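Local coordinates for inorganic pyrophosphatase (Shewanella sp. AS-11, PDB 6LL8), which probably hydrolyses inorganic diphosphate to two phosphate ions, with the help of divalent metal ions held in its active site, at residues A24-Q29 and Y128-P133; E68-D73 and G91-H96; H74-Q79 and L98-T103; V213-L218 and S248-L253; D236-K241 and L264-S269. One frame throughout, in Å; residues are numbered along the deposited sequence.

How the contacts relate
The five contacts illustrate how chemistry follows place in a two-part fold. Contacts 1 to 3 belong to the DHH part and contacts 4 and 5 to the DHHA2 part. Contacts 2 and 4 are buried pairings of parallel strands, but contact 2 runs on into magnesium and imidodiphosphate ligands, whereas contact 4 is mostly aliphatic. Contact 3 continues from the same two strands as contact 2, exchanging regular pairing for loop hydrogen bonds and a calcium ion. In contact 5 the crossover helix between the strands of contact 4 packs on the next strand of the sheet, 260-267. Contact 1 lies at the surface, where waters join the polar groups, and its K27 touches Y70 of contact 2.

Contact 1: residues A24-Q29 and Y128-P133; sequences AYLKNQ and YQVKIP
L26 and Y25 of helix 14-29 meet V130, Y128 and P133 of the connection between helices 117-128 and 134-147. The apolar part centres on L26, whose CG stands anti to the backbone N (chi1 173°) and whose methyls go to different partners. L26 CD1 lies 3.7 Å from V130 CB and is near both methyls of that valine. L26 CD2 approaches Y128 CD2 at 4.1 Å, the two side chains crossing at about a right angle. V130 CG1 is also 4.0 Å from Q29 CB. At the P133 end, Y25 and P133 meet tip to tip, with Y25 CZ 3.5 Å from P133 CG, while Q29 CG covers one face of the tyrosine ring toward its rim.

The polar part runs through water. One water, in the plane of the Y25 ring, is 2.7 Å from Y25 OH and donates to K131 O. Another is bonded to Y128 OH and accepts from K27 NZ, a nitrogen that also forms a salt bridge with E32. Q129, with positive phi, is the C-prime residue of the Schellman motif that ends helix 117-128, a helix whose Y125 and M124 also pack on L26. Direct contact here is therefore apolar, and both tyrosine hydroxyls are joined across it by single waters, at the surface and away from the active site.

Contact 2: residues E68-D73 and G91-H96; sequences EVYIVD and GIVDHH. With MG (magnesium ion), chain D; MG (magnesium ion), chain C; 2PN (imidodiphosphoric acid), chain I.
The DHH motif that names this family, D94-H95-H96, begins at the last residue of strand 88-94, where a parallel pair of the active-site sheet ends; D73 lies just past strand 68-72. D73 bridges two magnesium ions: OD1 binds one at 2.1 Å and OD2, also bonded by S16 OG, the other at 2.0 Å. The first ion is also held by H95 NE2 at 2.2 Å, the D73 carboxylate and H95 ring nearly coplanar, while H95 ND1 is hydrogen-bonded to V114 O. D15 and D147 add to its shell; H9 and D13 serve the second. D94 is a second-shell residue. Its OD1 accepts from H95 N, above the carboxylate plane, and by its syn lone pair from H96 ND1 at 2.7 Å, with an N-H...O angle of 179°. Thus steadied, H96 NE2 accepts from N1 of imidodiphosphate at 2.8 Å.

Upstream, I71 N, V93 N and D73 N give the alternating backbone bonds. The Y70 ring lies flat over G91, whose CA is 3.5 Å from the ring centroid in a CH-pi contact, just where a CB would collide; its OH is hydrogen-bonded to E108 OE1. An alanine in place of Y70 would probably leave E108 without this partner and open a gap over G91. Helices 14-29 and 117-128 cover the Y70 and V93 face, while strands 4-7 and 108-111 flank the pair.

Contact 3: residues H74-Q79 and L98-T103; sequences HSEITQ and LGDLTT. With CA (calcium ion), chain H.
S75, E76 and I77 dock on G99, D100 and L101 in a loop-on-loop contact, beyond the ends of strands 68-72 and 88-94 and close to the magnesium centre. Three backbone N-H groups make the join. G99 N donates to S75 OG at 2.9 Å, the hydroxyl being placed between its own backbone N and carbonyl carbon (chi1 58°). L101 N reaches S75 O at 3.2 Å from above the carbonyl plane, so that S75 accepts through both its hydroxyl and its carbonyl. In return, I77 N meets D100 OD1 nearly along its C-O axis at 2.9 Å, and the same oxygen accepts from a water that T78 N also bonds.

E76 OE2 sits 3.3 Å from G99 CA, a closeness that a side chain on G99 would forbid. Its partner K97 probably tempers the repulsion between E76 OE1 and D100 OD1, which are 3.8 Å apart. L101 supplies the apolar part: CD2 packs 4.0 Å from I77 CG1, and CD1 lies by the S75 backbone and near CE1 of H74, whose ND1 accepts from E76 N. The docked loop turns G99 O and L101 O to a calcium ion, each at 2.7 Å. Around this pair of loops, H74 packs on H9, while T78 OG1 bonds D205 O and D100 touches N207, both on strand 203-208 of the DHHA2 part.

Contact 4: residues V213-L218 and S248-L253; sequences VGIGQL and SVLLLL
V213 to L218 and S248 to L253 run parallel in register, their axes 4.5 Å apart and 14° from parallel, joined by five backbone hydrogen bonds. They are the two strands of a beta-alpha-beta crossover whose helix is 230-243. On the face bearing I215 and L250, these two side chains lie side by side, with I215 CG1 4.1 Å from L250 CD1, and I215 CG2 reaches L252 CD1 at 4.0 Å; helix 294-307 packs there through L302. On the other face G214 and G216 bring no side chain. L251, with CG anti to its backbone N (chi1 179°), uses this at G216: its CD1 lies 3.6 Å from G216 C, where a CB on that glycine would clash. L218 CD1 meets L253 CD2 alongside at 4.0 Å. Near the bound imidodiphosphate, Q217 packs its CG 4.0 Å from L252 CB, and its extended chain carries NE2 to hydrogen bonds with T254 OG1 and L292 O.

Contact 5: residues D236-K241 and L264-S269; sequences DIAKLK and LVVSDS
K241 NZ donates to D268 OD1 at 2.8 Å, a salt bridge that pins helix 230-243 to the residue just past strand 260-267. The helix is the crossover of a beta-alpha-beta unit and lies on the sheet, its local axis 8.5 Å from that of the strand and inclined by 32°. K241 runs extended as far as CE and bends only at its last torsion (chi4 -69°), which turns NZ toward D268 OD1, met from above the carboxylate plane. On the way K241 CD passes V266 CG2 at 4.0 Å, in the conformer described, one of two for this valine. An alanine in place of K241 would probably leave the D268 carboxylate without this charge partner.

Deeper in, I237 CG1 touches the V266 methyls of that conformer, with CG2 at 3.9 Å. I237 CD1 goes on to L264 CB at 3.9 Å, the two side chains crossing at about a right angle. V249 of strand 248-255 packs against I237, K241 and V266 alike. At the last residue of the strand, S267 OG is hydrogen-bonded to S248 OG and accepts from S269 N at 3.0 Å, forming an ST turn.

Contact 1: residues A24-Q29 and Y128-P133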
# COMPACT_ATOMS: atom_id res chain seq x y z
N ALA A 24 12.68 6.75 9.53
CA ALA A 24 14.13 7.04 9.51
C ALA A 24 14.41 8.27 10.36
O ALA A 24 15.42 8.31 11.09
CB ALA A 24 14.63 7.22 8.11
N TYR A 25 13.59 9.30 10.28
CA TYR A 25 13.81 10.52 11.08
C TYR A 25 13.79 10.15 12.55
O TYR A 25 14.66 10.56 13.34
CB TYR A 25 12.77 11.58 10.75
CG TYR A 25 12.93 12.83 11.60
CD1 TYR A 25 13.84 13.81 11.27
CD2 TYR A 25 12.22 12.98 12.76
CE1 TYR A 25 13.97 14.92 12.09
CE2 TYR A 25 12.37 14.05 13.61
CZ TYR A 25 13.25 15.04 13.26
OH TYR A 25 13.42 16.14 14.09
N LEU A 26 12.77 9.41 12.98
CA LEU A 26 12.63 9.01 14.40
C LEU A 26 13.87 8.22 14.83
O LEU A 26 14.43 8.53 15.90
CB LEU A 26 11.38 8.17 14.55
CG LEU A 26 11.18 7.53 15.92
CD1 LEU A 26 11.17 8.58 17.03
CD2 LEU A 26 9.93 6.70 15.94
N LYS A 27 14.30 7.24 14.07
CA LYS A 27 15.48 6.43 14.43
C LYS A 27 16.70 7.33 14.57
O LYS A 27 17.45 7.20 15.56
CB LYS A 27 15.70 5.35 13.37
CG LYS A 27 14.73 4.19 13.48
CD LYS A 27 14.88 3.41 14.75
CE LYS A 27 14.31 2.02 14.66
NZ LYS A 27 14.56 1.27 15.89
N ASN A 28 16.93 8.22 13.64
CA ASN A 28 18.09 9.12 13.77
C ASN A 28 17.97 9.97 15.04
O ASN A 28 18.99 10.21 15.69
CB ASN A 28 18.29 9.95 12.51
CG ASN A 28 18.82 9.09 11.38
OD1 ASN A 28 19.80 8.38 11.56
ND2 ASN A 28 18.20 9.16 10.21
N GLN A 29 16.79 10.43 15.38
CA GLN A 29 16.62 11.29 16.57
C GLN A 29 16.94 10.50 17.83
O GLN A 29 17.34 11.16 18.82
CB GLN A 29 15.22 11.89 16.65
CG GLN A 29 14.94 12.97 15.62
CD GLN A 29 15.87 14.17 15.68
OE1 GLN A 29 15.85 14.88 16.69
NE2 GLN A 29 16.79 14.20 14.73
N TYR A 128 8.71 7.08 22.23
CA TYR A 128 10.07 7.63 22.44
C TYR A 128 10.04 9.10 22.89
O TYR A 128 11.09 9.66 23.20
CB TYR A 128 10.88 7.47 21.15
CG TYR A 128 11.25 6.05 20.83
CD1 TYR A 128 12.18 5.38 21.59
CD2 TYR A 128 10.68 5.41 19.75
CE1 TYR A 128 12.57 4.10 21.27
CE2 TYR A 128 11.04 4.11 19.44
CZ TYR A 128 12.00 3.46 20.19
OH TYR A 128 12.36 2.20 19.83
N GLN A 129 8.87 9.71 22.88
CA GLN A 129 8.71 11.14 23.27
C GLN A 129 9.59 12.02 22.38
O GLN A 129 10.20 12.99 22.84
CB GLN A 129 8.98 11.34 24.75
CG GLN A 129 8.03 10.58 25.67
CD GLN A 129 8.41 10.80 27.12
OE1 GLN A 129 9.37 10.22 27.63
NE2 GLN A 129 7.73 11.74 27.74
N VAL A 130 9.56 11.75 21.09
CA VAL A 130 10.25 12.57 20.07
C VAL A 130 9.24 13.48 19.37
O VAL A 130 8.16 13.03 18.95
CB VAL A 130 10.97 11.64 19.07
CG1 VAL A 130 11.49 12.40 17.89
CG2 VAL A 130 12.09 10.90 19.79
N LYS A 131 9.59 14.75 19.24
CA LYS A 131 8.73 15.74 18.59
C LYS A 131 8.64 15.42 17.10
O LYS A 131 9.63 15.07 16.45
CB LYS A 131 9.31 17.14 18.77
CG LYS A 131 9.40 17.59 20.20
CD LYS A 131 8.10 17.53 20.99
CE LYS A 131 8.30 17.97 22.43
NZ LYS A 131 8.83 16.88 23.28
N ILE A 132 7.44 15.57 16.56
CA ILE A 132 7.21 15.36 15.10
C ILE A 132 7.30 16.73 14.45
O ILE A 132 6.48 17.60 14.75
CB ILE A 132 5.85 14.70 14.83
CG1 ILE A 132 5.71 13.40 15.61
CG2 ILE A 132 5.72 14.49 13.32
CD1 ILE A 132 4.37 12.72 15.48
N PRO A 133 8.27 16.96 13.56
CA PRO A 133 8.35 18.24 12.88
C PRO A 133 7.14 18.44 11.95
O PRO A 133 6.52 17.49 11.50
CB PRO A 133 9.61 18.16 12.01
CG PRO A 133 10.39 16.97 12.54
CD PRO A 133 9.38 16.08 13.23
O HOH W 1 12.14 16.06 16.42
O HOH W 2 12.15 1.52 17.18

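Contact 2: residues E68-D73 and G91-H96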
# COMPACT_ATOMS: atom_id res chain seq x y z
N GLU A 68 21.15 -4.07 7.51
CA GLU A 68 20.04 -4.14 8.47
C GLU A 68 18.88 -3.36 7.86
O GLU A 68 19.06 -2.24 7.39
CB GLU A 68 20.43 -3.57 9.82
CG GLU A 68 21.41 -4.45 10.58
CD GLU A 68 21.91 -3.79 11.85
OE1 GLU A 68 22.40 -2.67 11.73
OE2 GLU A 68 21.90 -4.44 12.89
N VAL A 69 17.71 -3.96 7.91
CA VAL A 69 16.51 -3.43 7.25
C VAL A 69 15.37 -3.36 8.24
O VAL A 69 15.06 -4.32 8.94
CB VAL A 69 16.13 -4.28 6.04
CG1 VAL A 69 14.89 -3.75 5.36
CG2 VAL A 69 17.26 -4.35 5.05
N TYR A 70 14.70 -2.21 8.24
CA TYR A 70 13.43 -2.01 8.98
C TYR A 70 12.37 -1.94 7.91
O TYR A 70 12.31 -0.99 7.11
CB TYR A 70 13.49 -0.77 9.86
CG TYR A 70 12.60 -0.85 11.07
CD1 TYR A 70 11.23 -1.03 10.96
CD2 TYR A 70 13.13 -0.72 12.34
CE1 TYR A 70 10.43 -1.13 12.08
CE2 TYR A 70 12.34 -0.79 13.48
CZ TYR A 70 10.97 -1.01 13.34
OH TYR A 70 10.13 -1.14 14.41
N ILE A 71 11.54 -2.98 7.87
CA ILE A 71 10.48 -3.16 6.87
C ILE A 71 9.28 -2.30 7.28
O ILE A 71 8.88 -2.31 8.44
CB ILE A 71 10.09 -4.63 6.77
CG1 ILE A 71 11.25 -5.51 6.30
CG2 ILE A 71 8.83 -4.84 5.93
CD1 ILE A 71 11.62 -5.39 4.87
N VAL A 72 8.66 -1.65 6.31
CA VAL A 72 7.44 -0.83 6.50
C VAL A 72 6.35 -1.39 5.60
O VAL A 72 6.57 -1.61 4.41
CB VAL A 72 7.74 0.64 6.18
CG1 VAL A 72 6.53 1.52 6.38
CG2 VAL A 72 8.91 1.16 6.98
N ASP A 73 5.15 -1.52 6.15
CA ASP A 73 3.91 -1.60 5.34
C ASP A 73 3.76 -2.92 4.59
O ASP A 73 2.95 -2.96 3.66
CB ASP A 73 3.79 -0.38 4.44
CG ASP A 73 2.49 -0.11 3.75
OD1 ASP A 73 1.40 -0.24 4.39
OD2 ASP A 73 2.58 0.29 2.58
N GLY A 91 13.42 -4.87 12.11
CA GLY A 91 12.10 -4.39 12.51
C GLY A 91 11.09 -4.53 11.41
O GLY A 91 11.48 -4.55 10.23
N ILE A 92 9.83 -4.57 11.78
CA ILE A 92 8.67 -4.46 10.87
C ILE A 92 7.70 -3.52 11.55
O ILE A 92 7.32 -3.77 12.71
CB ILE A 92 8.00 -5.80 10.58
CG1 ILE A 92 9.01 -6.81 10.00
CG2 ILE A 92 6.81 -5.60 9.66
CD1 ILE A 92 8.45 -8.20 9.86
N VAL A 93 7.23 -2.51 10.83
CA VAL A 93 6.08 -1.68 11.26
C VAL A 93 5.03 -1.81 10.18
O VAL A 93 5.32 -1.56 9.00
CB VAL A 93 6.48 -0.23 11.57
CG1 VAL A 93 7.17 0.48 10.42
CG2 VAL A 93 5.26 0.53 12.04
N ASP A 94 3.82 -2.23 10.54
CA ASP A 94 2.86 -2.62 9.50
C ASP A 94 1.46 -2.71 10.06
O ASP A 94 1.24 -2.62 11.27
CB ASP A 94 3.30 -3.95 8.86
CG ASP A 94 2.55 -4.33 7.61
OD1 ASP A 94 2.02 -3.40 6.92
OD2 ASP A 94 2.50 -5.53 7.29
N HIS A 95 0.52 -2.97 9.17
CA HIS A 95 -0.92 -3.12 9.44
C HIS A 95 -1.56 -4.15 8.50
O HIS A 95 -2.75 -4.09 8.26
CB HIS A 95 -1.61 -1.76 9.37
CG HIS A 95 -1.60 -1.07 8.04
ND1 HIS A 95 -2.72 -0.41 7.58
CD2 HIS A 95 -0.64 -0.85 7.10
CE1 HIS A 95 -2.41 0.17 6.42
NE2 HIS A 95 -1.16 -0.06 6.09
N HIS A 96 -0.76 -5.07 7.97
CA HIS A 96 -1.22 -6.18 7.12
C HIS A 96 -1.25 -7.49 7.90
O HIS A 96 -0.72 -7.58 9.01
CB HIS A 96 -0.33 -6.34 5.88
CG HIS A 96 -0.49 -5.24 4.89
ND1 HIS A 96 0.21 -4.03 4.98
CD2 HIS A 96 -1.25 -5.13 3.77
CE1 HIS A 96 -0.16 -3.25 3.97
NE2 HIS A 96 -1.04 -3.90 3.20
MG MG D . -0.40 0.92 4.22
MG MG C . 1.17 0.43 1.16
P1 2PN I . -1.67 -0.66 1.78
O1 2PN I . -0.25 -0.93 1.29
O2 2PN I . -2.37 0.39 0.97
O3 2PN I . -1.68 -0.36 3.27
N1 2PN I . -2.50 -2.07 1.59
P2 2PN I . -3.71 -2.59 0.60
O4 2PN I . -3.18 -3.89 0.01
O5 2PN I . -3.92 -1.55 -0.48
O6 2PN I . -4.94 -2.81 1.45

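Contact 3: residues H74-Q79 and L98-T103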
# COMPACT_ATOMS: atom_id res chain seq x y z
N HIS A 74 4.41 -3.98 5.03
CA HIS A 74 4.14 -5.36 4.59
C HIS A 74 4.92 -6.33 5.46
O HIS A 74 5.83 -5.90 6.16
CB HIS A 74 4.51 -5.56 3.11
CG HIS A 74 5.96 -5.66 2.88
ND1 HIS A 74 6.59 -6.89 2.75
CD2 HIS A 74 6.87 -4.69 2.76
CE1 HIS A 74 7.88 -6.61 2.57
NE2 HIS A 74 8.11 -5.29 2.54
N SER A 75 4.65 -7.63 5.29
CA SER A 75 5.54 -8.65 5.86
C SER A 75 5.67 -9.85 4.93
O SER A 75 5.68 -11.00 5.41
CB SER A 75 5.15 -9.03 7.26
OG SER A 75 3.82 -9.52 7.34
N GLU A 76 5.82 -9.59 3.64
CA GLU A 76 5.78 -10.62 2.58
C GLU A 76 7.10 -10.75 1.85
O GLU A 76 7.67 -9.75 1.41
CB GLU A 76 4.75 -10.23 1.51
CG GLU A 76 3.34 -10.04 2.02
CD GLU A 76 2.62 -11.26 2.55
OE1 GLU A 76 2.88 -12.37 2.08
OE2 GLU A 76 1.80 -11.09 3.45
N ILE A 77 7.51 -11.99 1.57
CA ILE A 77 8.65 -12.23 0.68
C ILE A 77 8.42 -11.56 -0.66
O ILE A 77 9.33 -10.92 -1.19
CB ILE A 77 8.92 -13.73 0.52
CG1 ILE A 77 9.46 -14.29 1.83
CG2 ILE A 77 9.87 -14.04 -0.62
CD1 ILE A 77 9.55 -15.81 1.83
N THR A 78 7.22 -11.67 -1.24
CA THR A 78 6.95 -11.16 -2.59
C THR A 78 7.00 -9.64 -2.67
O THR A 78 7.04 -9.11 -3.79
CB THR A 78 5.57 -11.62 -3.10
OG1 THR A 78 4.60 -11.25 -2.11
CG2 THR A 78 5.51 -13.10 -3.45
N GLN A 79 6.95 -8.94 -1.57
CA GLN A 79 6.93 -7.47 -1.56
C GLN A 79 8.22 -6.90 -0.98
O GLN A 79 8.38 -5.68 -0.96
CB GLN A 79 5.71 -6.97 -0.78
CG GLN A 79 4.42 -7.38 -1.47
CD GLN A 79 3.21 -6.99 -0.65
OE1 GLN A 79 3.22 -5.89 -0.06
NE2 GLN A 79 2.16 -7.81 -0.79
N LEU A 98 0.04 -11.25 8.70
CA LEU A 98 1.41 -11.74 8.89
C LEU A 98 1.79 -12.62 7.71
O LEU A 98 1.19 -13.67 7.50
CB LEU A 98 1.52 -12.51 10.20
CG LEU A 98 2.91 -13.00 10.55
CD1 LEU A 98 3.90 -11.84 10.65
CD2 LEU A 98 2.89 -13.79 11.83
N GLY A 99 2.75 -12.15 6.95
CA GLY A 99 3.24 -12.86 5.78
C GLY A 99 4.39 -13.76 6.09
O GLY A 99 4.69 -14.10 7.24
N ASP A 100 5.07 -14.19 5.01
CA ASP A 100 6.07 -15.27 5.08
C ASP A 100 7.49 -14.76 5.23
O ASP A 100 8.41 -15.58 5.19
CB ASP A 100 5.88 -16.21 3.91
CG ASP A 100 5.98 -15.60 2.54
OD1 ASP A 100 6.05 -14.38 2.42
OD2 ASP A 100 5.93 -16.44 1.57
N LEU A 101 7.70 -13.48 5.54
CA LEU A 101 9.01 -13.09 6.06
C LEU A 101 9.30 -13.86 7.35
O LEU A 101 8.38 -14.19 8.14
CB LEU A 101 9.12 -11.59 6.31
CG LEU A 101 9.14 -10.72 5.06
CD1 LEU A 101 9.20 -9.26 5.47
CD2 LEU A 101 10.27 -11.08 4.12
N THR A 102 10.58 -14.12 7.55
CA THR A 102 11.14 -14.75 8.75
C THR A 102 12.48 -14.11 9.04
O THR A 102 13.09 -13.50 8.16
CB THR A 102 11.31 -16.25 8.56
OG1 THR A 102 12.20 -16.47 7.48
CG2 THR A 102 10.02 -17.01 8.35
N THR A 103 12.96 -14.29 10.25
CA THR A 103 14.33 -13.90 10.63
C THR A 103 15.00 -15.05 11.37
O THR A 103 14.32 -15.95 11.87
CB THR A 103 14.34 -12.62 11.47
OG1 THR A 103 13.83 -12.94 12.78
CG2 THR A 103 13.57 -11.49 10.85
CA CA H . 6.14 -15.44 9.08
O HOH W 3 5.55 -13.92 -0.23

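Contact 4: residues V213-L218 and S248-L253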
# COMPACT_ATOMS: atom_id res chain seq x y z
N VAL A 213 -0.55 -14.90 -6.96
CA VAL A 213 -1.74 -14.09 -7.28
C VAL A 213 -1.32 -12.61 -7.31
O VAL A 213 -0.85 -12.08 -6.30
CB VAL A 213 -2.82 -14.33 -6.22
CG1 VAL A 213 -4.00 -13.41 -6.44
CG2 VAL A 213 -3.22 -15.78 -6.20
N GLY A 214 -1.49 -11.96 -8.44
CA GLY A 214 -1.24 -10.54 -8.55
C GLY A 214 -2.52 -9.76 -8.41
O GLY A 214 -3.53 -10.13 -9.02
N ILE A 215 -2.50 -8.70 -7.61
CA ILE A 215 -3.70 -7.86 -7.41
C ILE A 215 -3.29 -6.39 -7.57
O ILE A 215 -2.49 -5.90 -6.76
CB ILE A 215 -4.34 -8.09 -6.04
CG1 ILE A 215 -4.54 -9.57 -5.75
CG2 ILE A 215 -5.62 -7.28 -5.95
CD1 ILE A 215 -5.16 -9.89 -4.41
N GLY A 216 -3.86 -5.72 -8.54
CA GLY A 216 -3.72 -4.28 -8.68
C GLY A 216 -4.96 -3.57 -8.18
O GLY A 216 -6.03 -4.18 -8.02
N GLN A 217 -4.81 -2.29 -7.93
CA GLN A 217 -5.93 -1.44 -7.52
C GLN A 217 -5.76 -0.06 -8.11
O GLN A 217 -4.64 0.47 -8.13
CB GLN A 217 -6.05 -1.38 -6.01
CG GLN A 217 -7.27 -0.57 -5.55
CD GLN A 217 -7.61 -0.72 -4.10
OE1 GLN A 217 -6.72 -0.89 -3.27
NE2 GLN A 217 -8.89 -0.70 -3.76
N LEU A 218 -6.85 0.51 -8.58
CA LEU A 218 -6.91 1.90 -9.04
C LEU A 218 -8.08 2.57 -8.35
O LEU A 218 -9.24 2.39 -8.76
CB LEU A 218 -7.04 1.97 -10.55
CG LEU A 218 -5.84 1.44 -11.30
CD1 LEU A 218 -6.20 1.09 -12.74
CD2 LEU A 218 -4.68 2.43 -11.25
N SER A 248 -3.34 -16.19 -10.99
CA SER A 248 -4.42 -15.22 -11.17
C SER A 248 -3.82 -13.81 -11.23
O SER A 248 -2.85 -13.53 -10.52
CB SER A 248 -5.40 -15.27 -10.03
OG SER A 248 -6.04 -16.52 -9.89
N VAL A 249 -4.48 -12.95 -11.99
CA VAL A 249 -4.29 -11.49 -11.90
C VAL A 249 -5.65 -10.85 -11.75
O VAL A 249 -6.54 -11.13 -12.55
CB VAL A 249 -3.48 -10.87 -13.06
CG1 VAL A 249 -3.40 -9.37 -12.88
CG2 VAL A 249 -2.09 -11.47 -13.19
N LEU A 250 -5.78 -10.02 -10.73
CA LEU A 250 -7.02 -9.30 -10.41
C LEU A 250 -6.70 -7.82 -10.46
O LEU A 250 -5.64 -7.40 -9.98
CB LEU A 250 -7.50 -9.67 -9.00
CG LEU A 250 -7.49 -11.16 -8.66
CD1 LEU A 250 -7.96 -11.33 -7.22
CD2 LEU A 250 -8.28 -12.00 -9.65
N LEU A 251 -7.62 -7.04 -10.99
CA LEU A 251 -7.47 -5.56 -10.97
C LEU A 251 -8.74 -4.97 -10.41
O LEU A 251 -9.81 -5.13 -11.00
CB LEU A 251 -7.15 -5.01 -12.36
CG LEU A 251 -7.00 -3.49 -12.45
CD1 LEU A 251 -5.85 -2.99 -11.59
CD2 LEU A 251 -6.80 -3.06 -13.89
N LEU A 252 -8.61 -4.27 -9.30
CA LEU A 252 -9.71 -3.55 -8.65
C LEU A 252 -9.82 -2.15 -9.20
O LEU A 252 -8.86 -1.37 -9.10
CB LEU A 252 -9.44 -3.47 -7.15
CG LEU A 252 -9.44 -4.79 -6.39
CD1 LEU A 252 -8.59 -4.66 -5.13
CD2 LEU A 252 -10.86 -5.21 -6.03
N LEU A 253 -10.95 -1.84 -9.78
CA LEU A 253 -11.28 -0.46 -10.21
C LEU A 253 -12.21 0.06 -9.11
O LEU A 253 -13.37 -0.36 -9.00
CB LEU A 253 -11.95 -0.46 -11.58
CG LEU A 253 -11.21 -1.20 -12.68
CD1 LEU A 253 -12.00 -1.10 -13.98
CD2 LEU A 253 -9.80 -0.66 -12.87

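Contact 5: residues D236-K241 and L264-S269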
# COMPACT_ATOMS: atom_id res chain seq x y z
N ASP A 236 -4.32 -6.49 -20.91
CA ASP A 236 -3.01 -6.37 -20.26
C ASP A 236 -2.85 -7.30 -19.06
O ASP A 236 -1.76 -7.87 -18.88
CB ASP A 236 -2.73 -4.93 -19.87
CG ASP A 236 -1.26 -4.76 -19.56
OD1 ASP A 236 -0.40 -4.94 -20.49
OD2 ASP A 236 -0.96 -4.56 -18.37
N ILE A 237 -3.91 -7.50 -18.27
CA ILE A 237 -3.77 -8.42 -17.11
C ILE A 237 -3.57 -9.85 -17.60
O ILE A 237 -2.88 -10.61 -16.92
CB ILE A 237 -4.88 -8.28 -16.08
CG1 ILE A 237 -6.26 -8.65 -16.62
CG2 ILE A 237 -4.85 -6.90 -15.46
CD1 ILE A 237 -7.33 -8.67 -15.54
N ALA A 238 -4.14 -10.25 -18.74
CA ALA A 238 -3.90 -11.60 -19.28
C ALA A 238 -2.42 -11.73 -19.65
O ALA A 238 -1.83 -12.78 -19.38
CB ALA A 238 -4.77 -11.85 -20.48
N LYS A 239 -1.82 -10.72 -20.26
CA LYS A 239 -0.37 -10.73 -20.58
C LYS A 239 0.44 -10.82 -19.30
O LYS A 239 1.37 -11.62 -19.23
CB LYS A 239 0.02 -9.49 -21.38
CG LYS A 239 -0.52 -9.42 -22.80
CD LYS A 239 -0.05 -8.17 -23.55
CE LYS A 239 -0.83 -7.84 -24.80
NZ LYS A 239 -0.76 -8.92 -25.80
N LEU A 240 0.09 -10.00 -18.29
CA LEU A 240 0.86 -9.99 -17.04
C LEU A 240 0.79 -11.35 -16.36
O LEU A 240 1.78 -11.79 -15.77
CB LEU A 240 0.30 -8.88 -16.15
CG LEU A 240 1.07 -8.63 -14.86
CD1 LEU A 240 2.53 -8.29 -15.11
CD2 LEU A 240 0.39 -7.51 -14.11
N LYS A 241 -0.35 -12.03 -16.42
CA LYS A 241 -0.53 -13.36 -15.84
C LYS A 241 0.54 -14.29 -16.42
O LYS A 241 1.21 -15.04 -15.70
CB LYS A 241 -1.94 -13.87 -16.10
CG LYS A 241 -2.20 -15.28 -15.58
CD LYS A 241 -3.57 -15.74 -15.92
CE LYS A 241 -3.85 -17.15 -15.46
NZ LYS A 241 -3.07 -18.16 -16.24
N LEU A 264 -11.66 -6.92 -12.24
CA LEU A 264 -11.31 -7.60 -13.50
C LEU A 264 -10.49 -8.83 -13.13
O LEU A 264 -9.54 -8.69 -12.33
CB LEU A 264 -10.53 -6.68 -14.43
CG LEU A 264 -11.13 -5.30 -14.69
CD1 LEU A 264 -10.26 -4.50 -15.65
CD2 LEU A 264 -12.55 -5.38 -15.19
N VAL A 265 -10.79 -10.00 -13.69
CA VAL A 265 -10.20 -11.27 -13.24
C VAL A 265 -9.70 -12.06 -14.44
O VAL A 265 -10.51 -12.35 -15.35
CB VAL A 265 -11.25 -12.10 -12.48
CG1 VAL A 265 -10.68 -13.44 -12.03
CG2 VAL A 265 -11.84 -11.33 -11.30
N VAL A 266 -8.47 -12.51 -14.37
CA VAL A 266 -7.97 -13.62 -15.21
C VAL A 266 -7.36 -14.65 -14.29
O VAL A 266 -6.58 -14.30 -13.43
CB VAL A 266 -6.98 -13.12 -16.28
CG1 VAL A 266 -7.70 -12.24 -17.28
CG2 VAL A 266 -5.80 -12.38 -15.70
N SER A 267 -7.82 -15.88 -14.37
CA SER A 267 -7.44 -16.89 -13.36
C SER A 267 -7.43 -18.28 -13.96
O SER A 267 -8.31 -18.62 -14.75
CB SER A 267 -8.42 -16.84 -12.22
OG SER A 267 -8.05 -17.73 -11.18
N ASP A 268 -6.53 -19.09 -13.46
CA ASP A 268 -6.56 -20.55 -13.69
C ASP A 268 -7.80 -21.20 -13.05
O ASP A 268 -8.11 -22.33 -13.44
CB ASP A 268 -5.27 -21.19 -13.19
CG ASP A 268 -4.06 -20.86 -14.05
OD1 ASP A 268 -4.23 -20.43 -15.20
OD2 ASP A 268 -2.93 -21.07 -13.57
N SER A 269 -8.43 -20.55 -12.07
CA SER A 269 -9.67 -21.06 -11.45
C SER A 269 -10.88 -20.34 -12.05
O SER A 269 -11.06 -19.13 -11.83
CB SER A 269 -9.67 -20.92 -9.96
OG SER A 269 -10.92 -21.34 -9.45